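Local coordinates for cellulose biosynthesis protein BcsG (Salmonella typhimurium LT2, PDB 5OLT) that is required for cellulose biosynthesis, the chain here being its extramembrane, zinc-binding domain of the alkaline phosphatase family, at residues S70-G78 with E266-D274; N96-P104 with R282-T290. One frame throughout, in Å; residues are numbered along the deposited sequence. Where two conformers were deposited one is given.

Contact 1: S70-G78 with E266-D274; sequences SWSDVEAAG and EHGGALKGD. With ZN (zinc ion), chain B.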
ATOM      1  N   SER A  70      -0.565   7.017  -8.808  1.00  8.36           N
ATOM      2  CA  SER A  70       0.911   6.955  -8.656  1.00  8.41           C
ATOM      3  C   SER A  70       1.491   8.355  -8.519  1.00  8.77           C
ATOM      4  O   SER A  70       0.809   9.354  -8.785  1.00  8.45           O
ATOM      5  CB  SER A  70       1.538   6.271  -9.873  1.00  9.36           C
ATOM      6  OG  SER A  70       1.374   7.115 -11.017  1.00  9.77           O
ATOM      7  N   TRP A  71       2.762   8.435  -8.138  1.00  9.06           N
ATOM      8  CA  TRP A  71       3.409   9.746  -8.134  1.00  9.35           C
ATOM      9  C   TRP A  71       3.386  10.394  -9.498  1.00  9.00           C
ATOM     10  O   TRP A  71       3.197  11.615  -9.575  1.00  9.89           O
ATOM     11  CB  TRP A  71       4.842   9.679  -7.629  1.00 10.36           C
ATOM     12  CG  TRP A  71       4.965   9.570  -6.128  1.00 10.98           C
ATOM     13  CD1 TRP A  71       5.587   8.549  -5.419  1.00 11.19           C
ATOM     14  CD2 TRP A  71       4.566  10.535  -5.130  1.00 10.59           C
ATOM     15  NE1 TRP A  71       5.575   8.807  -4.067  1.00 11.73           N
ATOM     16  CE2 TRP A  71       4.940  10.009  -3.849  1.00 11.35           C
ATOM     17  CE3 TRP A  71       3.900  11.773  -5.187  1.00 11.93           C
ATOM     18  CZ2 TRP A  71       4.688  10.705  -2.641  1.00 13.23           C
ATOM     19  CZ3 TRP A  71       3.603  12.433  -3.985  1.00 13.60           C
ATOM     20  CH2 TRP A  71       4.002  11.900  -2.731  1.00 14.61           C
ATOM     21  N   SER A  72       3.588   9.615 -10.580  1.00  9.45           N
ATOM     22  CA  SER A  72       3.522  10.154 -11.916  0.50  9.92           C
ATOM     23  C   SER A  72       2.146  10.793 -12.193  1.00  9.52           C
ATOM     24  O   SER A  72       2.052  11.842 -12.834  1.00 11.23           O
ATOM     25  CB  SER A  72       3.791   9.042 -12.910  0.50 11.63           C
ATOM     26  OG  SER A  72       3.746   9.542 -14.212  0.50 12.95           O
ATOM     27  N   ASP A  73       1.081  10.142 -11.722  1.00  9.40           N
ATOM     28  CA  ASP A  73      -0.248  10.704 -11.916  1.00  9.80           C
ATOM     29  C   ASP A  73      -0.409  12.018 -11.146  1.00  9.46           C
ATOM     30  O   ASP A  73      -0.991  12.961 -11.679  1.00 10.73           O
ATOM     31  CB  ASP A  73      -1.343   9.765 -11.420  1.00 10.34           C
ATOM     32  CG  ASP A  73      -1.360   8.389 -12.085  1.00 10.54           C
ATOM     33  OD1 ASP A  73      -0.948   8.244 -13.265  1.00 11.21           O
ATOM     34  OD2 ASP A  73      -1.857   7.458 -11.394  1.00 10.31           O
ATOM     35  N   VAL A  74       0.113  12.058  -9.915  1.00  8.96           N
ATOM     36  CA  VAL A  74       0.016  13.283  -9.092  1.00  9.96           C
ATOM     37  C   VAL A  74       0.745  14.433  -9.820  1.00 10.25           C
ATOM     38  O   VAL A  74       0.213  15.560  -9.915  1.00 11.01           O
ATOM     39  CB  VAL A  74       0.563  13.075  -7.686  1.00  9.10           C
ATOM     40  CG1 VAL A  74       0.506  14.386  -6.894  1.00 11.04           C
ATOM     41  CG2 VAL A  74      -0.218  11.989  -6.967  1.00 11.31           C
ATOM     42  N   GLU A  75       1.933  14.146 -10.353  0.50 10.04           N
ATOM     43  CA  GLU A  75       2.699  15.139 -11.094  0.50 11.54           C
ATOM     44  C   GLU A  75       1.918  15.601 -12.334  0.50 12.18           C
ATOM     45  O   GLU A  75       1.736  16.820 -12.558  0.50 14.01           O
ATOM     46  CB  GLU A  75       4.074  14.574 -11.469  0.50 13.55           C
ATOM     47  CG  GLU A  75       4.873  15.491 -12.390  0.50 16.15           C
ATOM     48  CD  GLU A  75       5.471  16.704 -11.680  0.50 20.99           C
ATOM     49  OE1 GLU A  75       5.434  16.764 -10.421  0.50 21.87           O
ATOM     50  OE2 GLU A  75       5.981  17.609 -12.392  0.50 26.02           O
ATOM     51  N   ALA A  76       1.438  14.642 -13.136  1.00 11.86           N
ATOM     52  CA  ALA A  76       0.728  14.972 -14.395  1.00 12.32           C
ATOM     53  C   ALA A  76      -0.569  15.741 -14.124  1.00 13.55           C
ATOM     54  O   ALA A  76      -0.995  16.588 -14.924  1.00 16.48           O
ATOM     55  CB  ALA A  76       0.448  13.701 -15.183  1.00 14.18           C
ATOM     56  N   ALA A  77      -1.184  15.469 -12.975  1.00 12.00           N
ATOM     57  CA  ALA A  77      -2.420  16.151 -12.581  1.00 11.37           C
ATOM     58  C   ALA A  77      -2.157  17.502 -11.935  1.00 13.02           C
ATOM     59  O   ALA A  77      -3.119  18.228 -11.654  1.00 14.52           O
ATOM     60  CB  ALA A  77      -3.223  15.274 -11.633  1.00 12.72           C
ATOM     61  N   GLY A  78      -0.892  17.823 -11.656  1.00 12.86           N
ATOM     62  CA  GLY A  78      -0.573  19.125 -11.011  1.00 13.33           C
ATOM     63  C   GLY A  78      -0.957  19.179  -9.543  1.00 13.30           C
ATOM     64  O   GLY A  78      -1.323  20.234  -9.035  1.00 16.96           O
ATOM     65  N   GLU A 266      -2.980   1.163  -4.929  1.00  8.89           N
ATOM     66  CA  GLU A 266      -2.789  -0.153  -5.563  1.00  8.82           C
ATOM     67  C   GLU A 266      -1.750  -0.116  -6.670  1.00  9.51           C
ATOM     68  O   GLU A 266      -0.999  -1.082  -6.859  1.00  9.45           O
ATOM     69  CB  GLU A 266      -4.076  -0.553  -6.284  1.00  9.38           C
ATOM     70  CG  GLU A 266      -5.348  -0.743  -5.468  1.00 10.21           C
ATOM     71  CD  GLU A 266      -6.523  -0.925  -6.406  1.00 10.47           C
ATOM     72  OE1 GLU A 266      -6.276  -0.956  -7.637  1.00 12.42           O
ATOM     73  OE2 GLU A 266      -7.665  -1.020  -5.935  1.00 13.14           O
ATOM     74  N   HIS A 267      -1.786   0.957  -7.473  1.00  8.45           N
ATOM     75  CA  HIS A 267      -1.025   1.089  -8.744  1.00  9.03           C
ATOM     76  C   HIS A 267      -1.503   2.389  -9.350  1.00  8.59           C
ATOM     77  O   HIS A 267      -2.585   2.904  -8.972  1.00  8.95           O
ATOM     78  CB  HIS A 267      -1.376  -0.076  -9.754  1.00  9.56           C
ATOM     79  CG  HIS A 267      -2.836  -0.121 -10.117  1.00  9.68           C
ATOM     80  ND1 HIS A 267      -3.396   0.741 -11.041  1.00  9.95           N
ATOM     81  CD2 HIS A 267      -3.857  -0.852  -9.608  1.00 10.54           C
ATOM     82  CE1 HIS A 267      -4.713   0.560 -11.065  1.00 10.31           C
ATOM     83  NE2 HIS A 267      -5.018  -0.417 -10.221  1.00 10.26           N
ATOM     84  N   GLY A 268      -0.743   2.889 -10.311  1.00  8.16           N
ATOM     85  CA  GLY A 268      -1.122   4.110 -10.988  1.00  8.68           C
ATOM     86  C   GLY A 268      -2.212   3.968 -12.025  1.00  8.85           C
ATOM     87  O   GLY A 268      -2.538   2.873 -12.482  1.00  9.89           O
ATOM     88  N   GLY A 269      -2.752   5.111 -12.438  1.00  9.33           N
ATOM     89  CA  GLY A 269      -3.795   5.145 -13.484  1.00 10.12           C
ATOM     90  C   GLY A 269      -3.272   5.317 -14.889  1.00 10.02           C
ATOM     91  O   GLY A 269      -4.044   5.372 -15.831  1.00 12.71           O
ATOM     92  N   ALA A 270      -1.945   5.392 -15.023  1.00  9.91           N
ATOM     93  CA  ALA A 270      -1.299   5.561 -16.332  1.00 10.87           C
ATOM     94  C   ALA A 270      -1.824   6.866 -16.982  1.00 10.73           C
ATOM     95  O   ALA A 270      -2.062   6.935 -18.186  1.00 12.67           O
ATOM     96  CB  ALA A 270      -1.503   4.328 -17.238  1.00 12.08           C
ATOM     97  N   LEU A 271      -1.984   7.920 -16.176  1.00 10.80           N
ATOM     98  CA  LEU A 271      -2.452   9.200 -16.732  1.00 11.09           C
ATOM     99  C   LEU A 271      -1.517   9.719 -17.844  1.00 11.76           C
ATOM    100  O   LEU A 271      -1.993  10.123 -18.931  1.00 15.34           O
ATOM    101  CB  LEU A 271      -2.614  10.232 -15.603  1.00 13.33           C
ATOM    102  CG  LEU A 271      -3.161  11.597 -15.962  1.00 14.28           C
ATOM    103  CD1 LEU A 271      -4.547  11.543 -16.612  1.00 17.66           C
ATOM    104  CD2 LEU A 271      -3.164  12.473 -14.718  1.00 15.42           C
ATOM    105  N   LYS A 272      -0.219   9.738 -17.575  1.00 11.67           N
ATOM    106  CA  LYS A 272       0.789  10.107 -18.561  1.00 13.79           C
ATOM    107  C   LYS A 272       1.313   8.834 -19.205  1.00 13.52           C
ATOM    108  O   LYS A 272       1.961   8.013 -18.562  1.00 13.61           O
ATOM    109  CB  LYS A 272       1.927  10.912 -17.918  1.00 18.44           C
ATOM    110  CG  LYS A 272       2.997  11.345 -18.920  1.00 21.46           C
ATOM    111  CD  LYS A 272       3.878  12.438 -18.354  1.00 30.56           C
ATOM    112  CE  LYS A 272       5.069  12.766 -19.265  1.00 31.86           C
ATOM    113  NZ  LYS A 272       6.106  13.478 -18.448  1.00 35.13           N
ATOM    114  N   GLY A 273       1.007   8.700 -20.496  1.00 13.27           N
ATOM    115  CA  GLY A 273       1.502   7.558 -21.281  1.00 12.94           C
ATOM    116  C   GLY A 273       2.993   7.636 -21.569  1.00 12.09           C
ATOM    117  O   GLY A 273       3.659   8.658 -21.283  1.00 14.96           O
ATOM    118  N   ASP A 274       3.537   6.573 -22.160  1.00 12.17           N
ATOM    119  CA  ASP A 274       4.933   6.572 -22.572  1.00 11.60           C
ATOM    120  C   ASP A 274       5.074   5.875 -23.913  1.00 12.84           C
ATOM    121  O   ASP A 274       4.049   5.671 -24.598  1.00 13.65           O
ATOM    122  CB  ASP A 274       5.813   5.971 -21.439  1.00 13.05           C
ATOM    123  CG  ASP A 274       5.533   4.499 -21.167  1.00 12.11           C
ATOM    124  OD1 ASP A 274       4.880   3.816 -21.987  1.00 13.42           O
ATOM    125  OD2 ASP A 274       5.971   3.999 -20.115  1.00 13.84           O
TER
HETATM  126 ZN    ZN B 601      -6.932  -0.567  -9.393  0.75 12.46          ZN
HETATM  127  O   HOH W   1       0.441   5.872 -13.337  1.00 10.17           O
HETATM  128  O   HOH W   2       1.059   8.950 -15.076  1.00 13.07           O
HETATM  129  O   HOH W   3      -7.792  -0.888 -11.717  1.00 32.28           O
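Asp73, in the first turn of helix 71-76, holds the loop at Gly269 and Leu271 with both oxygens of its carboxylate. OD2 uses its syn lone pair, the one on the side of OD1, to accept an almost straight bond (177°) from Gly269 N at 2.7 Å. OD1 takes Leu271 N at 3.1 Å, met from above the carboxylate plane. Aspartate suits the place because its short chain, with CG anti to the carbonyl carbon (chi1 -59°), turns both oxygens onto backbone N-H groups.

The same carboxylate works inside its own helix. Ser70 N donates to Asp73 OD2, from above the carboxylate plane, while Asp73 N donates to Ser70 OG, the reciprocal pair that defines a capping box. The loop leaves strand 259-265 of the mixed sheet characteristic of the alkaline phosphatase fold, and at its start Glu266 OE1 and His267 NE2 bind zinc, with Cys67 and Ser102 completing the protein ligands. His267 ND1 is turned to Gly268 O, 2.7 Å away and close to the ring plane, which, with the zinc bond at NE2, fixes the ring's rotation.

Two waters extend the polar network: one joins Ser70 OG and Asp73 OD1 to Ala270 N, the other joins Asp73 OD1 to Lys272 N.

Apolar packing continues the contact at its outer end. Leu271 CD2 rests 3.8 Å from Ala76 CB and, more loosely, against Ala77 CB; Tyr234 of helix 234-255 packs on Asp73, Ala77 and Leu271. Nearer the zinc, Gly268 CA approaches Ser70 CB to 3.6 Å, a closeness that a residue without a side chain permits.

Contact 2: N96-P104 with R282-T290; sequences NSGTSYSGP and RDIPSPSIT. With ZN (zinc ion), chain B; CIT (citric acid), chain D.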
ATOM      1  N   ASN A  96       7.046   0.814  -4.020  1.00  8.38           N
ATOM      2  CA  ASN A  96       6.662   0.093  -5.235  1.00  8.45           C
ATOM      3  C   ASN A  96       5.450  -0.772  -4.978  1.00  8.92           C
ATOM      4  O   ASN A  96       5.425  -1.579  -4.065  1.00  9.33           O
ATOM      5  CB  ASN A  96       7.828  -0.784  -5.679  1.00  9.50           C
ATOM      6  CG  ASN A  96       7.584  -1.393  -7.035  1.00 10.40           C
ATOM      7  OD1 ASN A  96       7.448  -0.647  -8.018  1.00 12.71           O
ATOM      8  ND2 ASN A  96       7.510  -2.728  -7.107  1.00 10.66           N
ATOM      9  N   SER A  97       4.433  -0.624  -5.833  1.00  9.32           N
ATOM     10  CA  SER A  97       3.186  -1.371  -5.616  1.00  9.12           C
ATOM     11  C   SER A  97       3.254  -2.839  -6.079  1.00  9.09           C
ATOM     12  O   SER A  97       2.373  -3.622  -5.729  1.00 10.36           O
ATOM     13  CB  SER A  97       2.005  -0.694  -6.325  1.00  9.92           C
ATOM     14  OG  SER A  97       2.154  -0.821  -7.719  1.00 11.78           O
ATOM     15  N   GLY A  98       4.287  -3.197  -6.829  1.00  9.33           N
ATOM     16  CA  GLY A  98       4.510  -4.601  -7.193  1.00  9.16           C
ATOM     17  C   GLY A  98       3.695  -5.127  -8.361  1.00  9.66           C
ATOM     18  O   GLY A  98       3.895  -6.286  -8.721  1.00  9.85           O
ATOM     19  N   THR A  99       2.784  -4.310  -8.912  1.00  8.85           N
ATOM     20  CA  THR A  99       1.850  -4.764  -9.963  1.00  8.55           C
ATOM     21  C   THR A  99       1.105  -3.581 -10.487  1.00  8.91           C
ATOM     22  O   THR A  99       1.126  -2.487  -9.861  1.00 10.15           O
ATOM     23  CB  THR A  99       0.862  -5.803  -9.376  1.00  9.80           C
ATOM     24  OG1 THR A  99      -0.003  -6.270 -10.419  1.00 11.36           O
ATOM     25  CG2 THR A  99       0.030  -5.204  -8.241  1.00 11.63           C
ATOM     26  N   SER A 100       0.469  -3.749 -11.649  1.00  9.39           N
ATOM     27  CA  SER A 100      -0.349  -2.667 -12.176  1.00  9.51           C
ATOM     28  C   SER A 100      -1.831  -3.010 -12.271  1.00  8.81           C
ATOM     29  O   SER A 100      -2.574  -2.219 -12.877  1.00 10.19           O
ATOM     30  CB  SER A 100       0.191  -2.152 -13.486  1.00 12.19           C
ATOM     31  OG  SER A 100       0.297  -3.179 -14.457  1.00 12.51           O
ATOM     32  N   TYR A 101      -2.257  -4.120 -11.643  1.00  9.17           N
ATOM     33  CA  TYR A 101      -3.677  -4.505 -11.635  1.00  9.71           C
ATOM     34  C   TYR A 101      -4.233  -4.506 -10.230  1.00 10.06           C
ATOM     35  O   TYR A 101      -3.505  -4.756  -9.266  1.00 10.59           O
ATOM     36  CB  TYR A 101      -3.852  -5.899 -12.255  1.00 11.41           C
ATOM     37  CG  TYR A 101      -3.540  -5.999 -13.753  1.00 12.05           C
ATOM     38  CD1 TYR A 101      -3.834  -4.963 -14.641  1.00 13.71           C
ATOM     39  CD2 TYR A 101      -3.040  -7.183 -14.265  1.00 12.84           C
ATOM     40  CE1 TYR A 101      -3.579  -5.091 -16.018  1.00 13.91           C
ATOM     41  CE2 TYR A 101      -2.820  -7.348 -15.629  1.00 13.92           C
ATOM     42  CZ  TYR A 101      -3.082  -6.299 -16.495  1.00 12.59           C
ATOM     43  OH  TYR A 101      -2.831  -6.511 -17.857  1.00 15.43           O
ATOM     44  N   SER A 102      -5.544  -4.245 -10.117  1.00  9.53           N
ATOM     45  CA  SER A 102      -6.153  -4.035  -8.813  1.00 10.06           C
ATOM     46  C   SER A 102      -6.190  -5.272  -7.930  1.00 10.34           C
ATOM     47  O   SER A 102      -5.841  -5.199  -6.741  1.00 11.17           O
ATOM     48  CB  SER A 102      -7.597  -3.555  -8.989  1.00 11.09           C
ATOM     49  OG  SER A 102      -7.658  -2.384  -9.795  1.00 11.58           O
ATOM     50  N   GLY A 103      -6.604  -6.417  -8.499  1.00 10.18           N
ATOM     51  CA  GLY A 103      -6.719  -7.636  -7.690  1.00 10.90           C
ATOM     52  C   GLY A 103      -5.401  -8.050  -7.074  1.00 10.55           C
ATOM     53  O   GLY A 103      -5.296  -8.195  -5.853  1.00 10.84           O
ATOM     54  N   PRO A 104      -4.360  -8.182  -7.904  1.00  9.56           N
ATOM     55  CA  PRO A 104      -3.066  -8.566  -7.340  1.00 10.29           C
ATOM     56  C   PRO A 104      -2.534  -7.518  -6.362  1.00  9.28           C
ATOM     57  O   PRO A 104      -1.876  -7.897  -5.390  1.00 10.42           O
ATOM     58  CB  PRO A 104      -2.157  -8.664  -8.557  1.00 11.16           C
ATOM     59  CG  PRO A 104      -3.027  -8.667  -9.732  1.00 14.26           C
ATOM     60  CD  PRO A 104      -4.401  -8.241  -9.379  1.00 10.18           C
ATOM     61  N   ARG A 282      -2.058  -0.050 -18.979  1.00 10.87           N
ATOM     62  CA  ARG A 282      -1.158  -0.396 -17.843  1.00 10.44           C
ATOM     63  C   ARG A 282      -0.953  -1.914 -17.762  1.00 10.95           C
ATOM     64  O   ARG A 282      -0.842  -2.483 -16.698  1.00 12.66           O
ATOM     65  CB  ARG A 282      -1.658   0.249 -16.528  1.00 11.12           C
ATOM     66  CG  ARG A 282      -3.109  -0.036 -16.225  1.00 11.73           C
ATOM     67  CD  ARG A 282      -3.459   0.561 -14.872  1.00 10.86           C
ATOM     68  NE  ARG A 282      -4.911   0.624 -14.718  1.00 12.06           N
ATOM     69  CZ  ARG A 282      -5.689  -0.330 -14.219  1.00 12.56           C
ATOM     70  NH1 ARG A 282      -5.200  -1.478 -13.750  1.00 11.87           N
ATOM     71  NH2 ARG A 282      -7.022  -0.135 -14.221  1.00 15.83           N
ATOM     72  N   ASP A 283      -0.871  -2.577 -18.919  1.00 11.10           N
ATOM     73  CA  ASP A 283      -0.635  -4.030 -18.897  1.00 10.30           C
ATOM     74  C   ASP A 283       0.789  -4.401 -18.541  1.00 10.10           C
ATOM     75  O   ASP A 283       1.038  -5.535 -18.111  1.00 12.04           O
ATOM     76  CB  ASP A 283      -1.070  -4.655 -20.232  1.00 12.37           C
ATOM     77  CG  ASP A 283      -2.553  -4.410 -20.464  1.00 15.34           C
ATOM     78  OD1 ASP A 283      -3.390  -4.752 -19.563  1.00 16.47           O
ATOM     79  OD2 ASP A 283      -2.870  -3.767 -21.458  1.00 20.03           O
ATOM     80  N   ILE A 284       1.719  -3.473 -18.741  1.00  9.52           N
ATOM     81  CA  ILE A 284       3.096  -3.655 -18.285  1.00  9.84           C
ATOM     82  C   ILE A 284       3.288  -2.790 -17.045  1.00  9.61           C
ATOM     83  O   ILE A 284       3.014  -1.592 -17.077  1.00 10.58           O
ATOM     84  CB  ILE A 284       4.111  -3.297 -19.381  1.00 10.37           C
ATOM     85  CG1 ILE A 284       3.878  -4.173 -20.654  1.00 12.57           C
ATOM     86  CG2 ILE A 284       5.536  -3.435 -18.864  1.00 11.92           C
ATOM     87  CD1 ILE A 284       4.034  -5.674 -20.416  1.00 15.19           C
ATOM     88  N   PRO A 285       3.728  -3.391 -15.924  1.00  9.05           N
ATOM     89  CA  PRO A 285       3.808  -2.618 -14.652  1.00  9.48           C
ATOM     90  C   PRO A 285       5.106  -1.806 -14.594  1.00  9.34           C
ATOM     91  O   PRO A 285       6.094  -2.174 -13.937  1.00 10.49           O
ATOM     92  CB  PRO A 285       3.715  -3.708 -13.593  1.00  9.61           C
ATOM     93  CG  PRO A 285       4.409  -4.883 -14.248  1.00  9.88           C
ATOM     94  CD  PRO A 285       4.015  -4.828 -15.717  1.00  9.57           C
ATOM     95  N   SER A 286       5.110  -0.725 -15.372  1.00  9.88           N
ATOM     96  CA  SER A 286       6.273   0.140 -15.477  1.00 10.34           C
ATOM     97  C   SER A 286       6.574   0.871 -14.176  1.00 10.49           C
ATOM     98  O   SER A 286       5.691   1.013 -13.327  1.00  9.70           O
ATOM     99  CB  SER A 286       6.007   1.164 -16.576  1.00 11.44           C
ATOM    100  OG  SER A 286       5.030   2.077 -16.100  1.00 11.93           O
ATOM    101  N   PRO A 287       7.809   1.399 -14.046  1.00 10.18           N
ATOM    102  CA  PRO A 287       8.165   2.143 -12.843  1.00 11.15           C
ATOM    103  C   PRO A 287       7.228   3.326 -12.614  1.00 10.40           C
ATOM    104  O   PRO A 287       6.844   3.585 -11.472  1.00 11.75           O
ATOM    105  CB  PRO A 287       9.593   2.599 -13.141  1.00 11.78           C
ATOM    106  CG  PRO A 287      10.153   1.505 -13.988  1.00 12.02           C
ATOM    107  CD  PRO A 287       8.991   1.139 -14.901  1.00 11.92           C
ATOM    108  N   SER A 288       6.840   4.015 -13.671  0.70  9.83           N
ATOM    109  CA  SER A 288       5.929   5.148 -13.530  0.70  9.40           C
ATOM    110  C   SER A 288       4.596   4.715 -12.912  0.70  9.08           C
ATOM    111  O   SER A 288       4.011   5.423 -12.061  0.70 10.17           O
ATOM    112  CB  SER A 288       5.724   5.734 -14.919  0.70 11.42           C
ATOM    113  OG  SER A 288       4.850   6.824 -14.918  0.70 13.42           O
ATOM    114  N   ILE A 289       4.095   3.559 -13.355  1.00  8.69           N
ATOM    115  CA  ILE A 289       2.789   3.080 -12.888  1.00  8.73           C
ATOM    116  C   ILE A 289       2.878   2.571 -11.441  1.00  9.08           C
ATOM    117  O   ILE A 289       1.926   2.685 -10.682  1.00  9.90           O
ATOM    118  CB  ILE A 289       2.242   1.993 -13.848  1.00  9.11           C
ATOM    119  CG1 ILE A 289       1.889   2.692 -15.186  1.00  9.84           C
ATOM    120  CG2 ILE A 289       1.010   1.316 -13.283  1.00 10.35           C
ATOM    121  CD1 ILE A 289       1.677   1.734 -16.357  1.00 11.39           C
ATOM    122  N   THR A 290       4.005   1.993 -11.046  1.00  9.05           N
ATOM    123  CA  THR A 290       4.061   1.299  -9.766  1.00  9.20           C
ATOM    124  C   THR A 290       4.728   2.107  -8.634  1.00  8.94           C
ATOM    125  O   THR A 290       4.647   1.669  -7.494  1.00  9.72           O
ATOM    126  CB  THR A 290       4.791  -0.045  -9.891  1.00  9.19           C
ATOM    127  OG1 THR A 290       6.156   0.232 -10.280  1.00 10.30           O
ATOM    128  CG2 THR A 290       4.091  -0.913 -10.946  1.00  9.21           C
TER
HETATM  129 ZN    ZN B 601      -6.932  -0.567  -9.393  0.75 12.46          ZN
HETATM  130  C1  CIT D 603      -7.378  -6.887 -12.329  0.70 22.55           C
HETATM  131  O1  CIT D 603      -7.657  -6.431 -11.214  0.70 17.41           O
HETATM  132  O2  CIT D 603      -6.940  -8.059 -12.420  0.70 27.84           O
HETATM  133  C2  CIT D 603      -7.531  -6.071 -13.615  0.70 19.49           C
HETATM  134  C3  CIT D 603      -8.441  -4.822 -13.603  0.70 17.90           C
HETATM  135  O7  CIT D 603      -9.815  -5.105 -13.300  0.70 20.69           O
HETATM  136  C4  CIT D 603      -8.411  -4.217 -15.023  0.70 19.76           C
HETATM  137  C5  CIT D 603      -9.286  -2.988 -15.232  0.70 19.44           C
HETATM  138  O3  CIT D 603      -9.279  -2.089 -14.372  0.70 16.77           O
HETATM  139  O4  CIT D 603      -9.965  -2.853 -16.282  0.70 23.85           O
HETATM  140  C6  CIT D 603      -8.005  -3.820 -12.568  0.70 18.11           C
HETATM  141  O5  CIT D 603      -8.839  -3.349 -11.708  0.70 21.09           O
HETATM  142  O6  CIT D 603      -6.815  -3.467 -12.597  0.70 12.80           O
HETATM  143  O   HOH W   4       8.440   1.853  -9.015  1.00 26.49           O
HETATM  144  O   HOH W   3      -7.792  -0.888 -11.717  1.00 32.28           O
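Arg282 and Ser100 exchange two hydrogen bonds, each giving a side-chain donor to the other's backbone. Arg282 NH1 reaches Ser100 O at 2.9 Å, in the carbonyl plane and at the guanidinium edge; Ser100 OG donates to Arg282 O at 2.6 Å. The small serine suits this buried spot: with OG between its backbone N and carbonyl carbon (chi1 57°), the hydroxyl meets the carbonyl while CB packs 3.6 Å from Ile289 CG2. Asn357 ND2 also bonds Ser100 OG.

Further polar links lie on both sides of this pair. Tyr101 OH donates to the anti lone pair of Asp283 OD1 at 2.5 Å, ring and carboxylate planes standing 63° apart. Beyond Ser97, Thr290 OG1 donates to Asn96 OD1 at 2.7 Å, the two side chains lying side by side and pointing the same way. Next to this pair, Ser97 N donates to Thr290 O. Thr290 suits the place because its hydroxyl donates to Asn96 while its methyl CG2 sits beside Thr99 O and Ser97 OG. Pro285, the centre of an inverse gamma turn, lays CB against Ser100 OG.

The end of segment 96-104 belongs to the metal site. Ser102 OG binds zinc at 2.0 Å at the start of helix 102-110. A citrate, probably from the crystallisation liquor, receives Ser102 N and Arg282 NH1 at O6, Gly103 N at O1 and Arg282 NH2 at O3; His220 binds it too.

NH1 thus serves Ser100 O and a citrate carboxylate together, and the long, extended arginine probably places positive charge near the zinc, in a setting that would favour an anion, consistent with the phosphate chemistry of alkaline phosphatase relatives.

Contacts 1 and 2, their centres about 11 Å apart, build the zinc site from two directions. Contact 1 brings Glu266 and His267, contact 2 brings Ser102, and Cys67 adds the remaining protein ligand; Glu266 OE1 and Ser102 OG come within 2.9 Å of each other because both bind the metal. Water 3, a zinc ligand at 2.5 Å, is also weakly bonded to Arg282 NH2, linking the citrate-bound side of contact 2 to the metal. Just behind the metal ligands, Gly268 N lies 2.7 Å from Ile289 O, a probable hydrogen bond, and Glu266 O packs 3.1 Å from Ser97 CB. The four segments alternate along the chain.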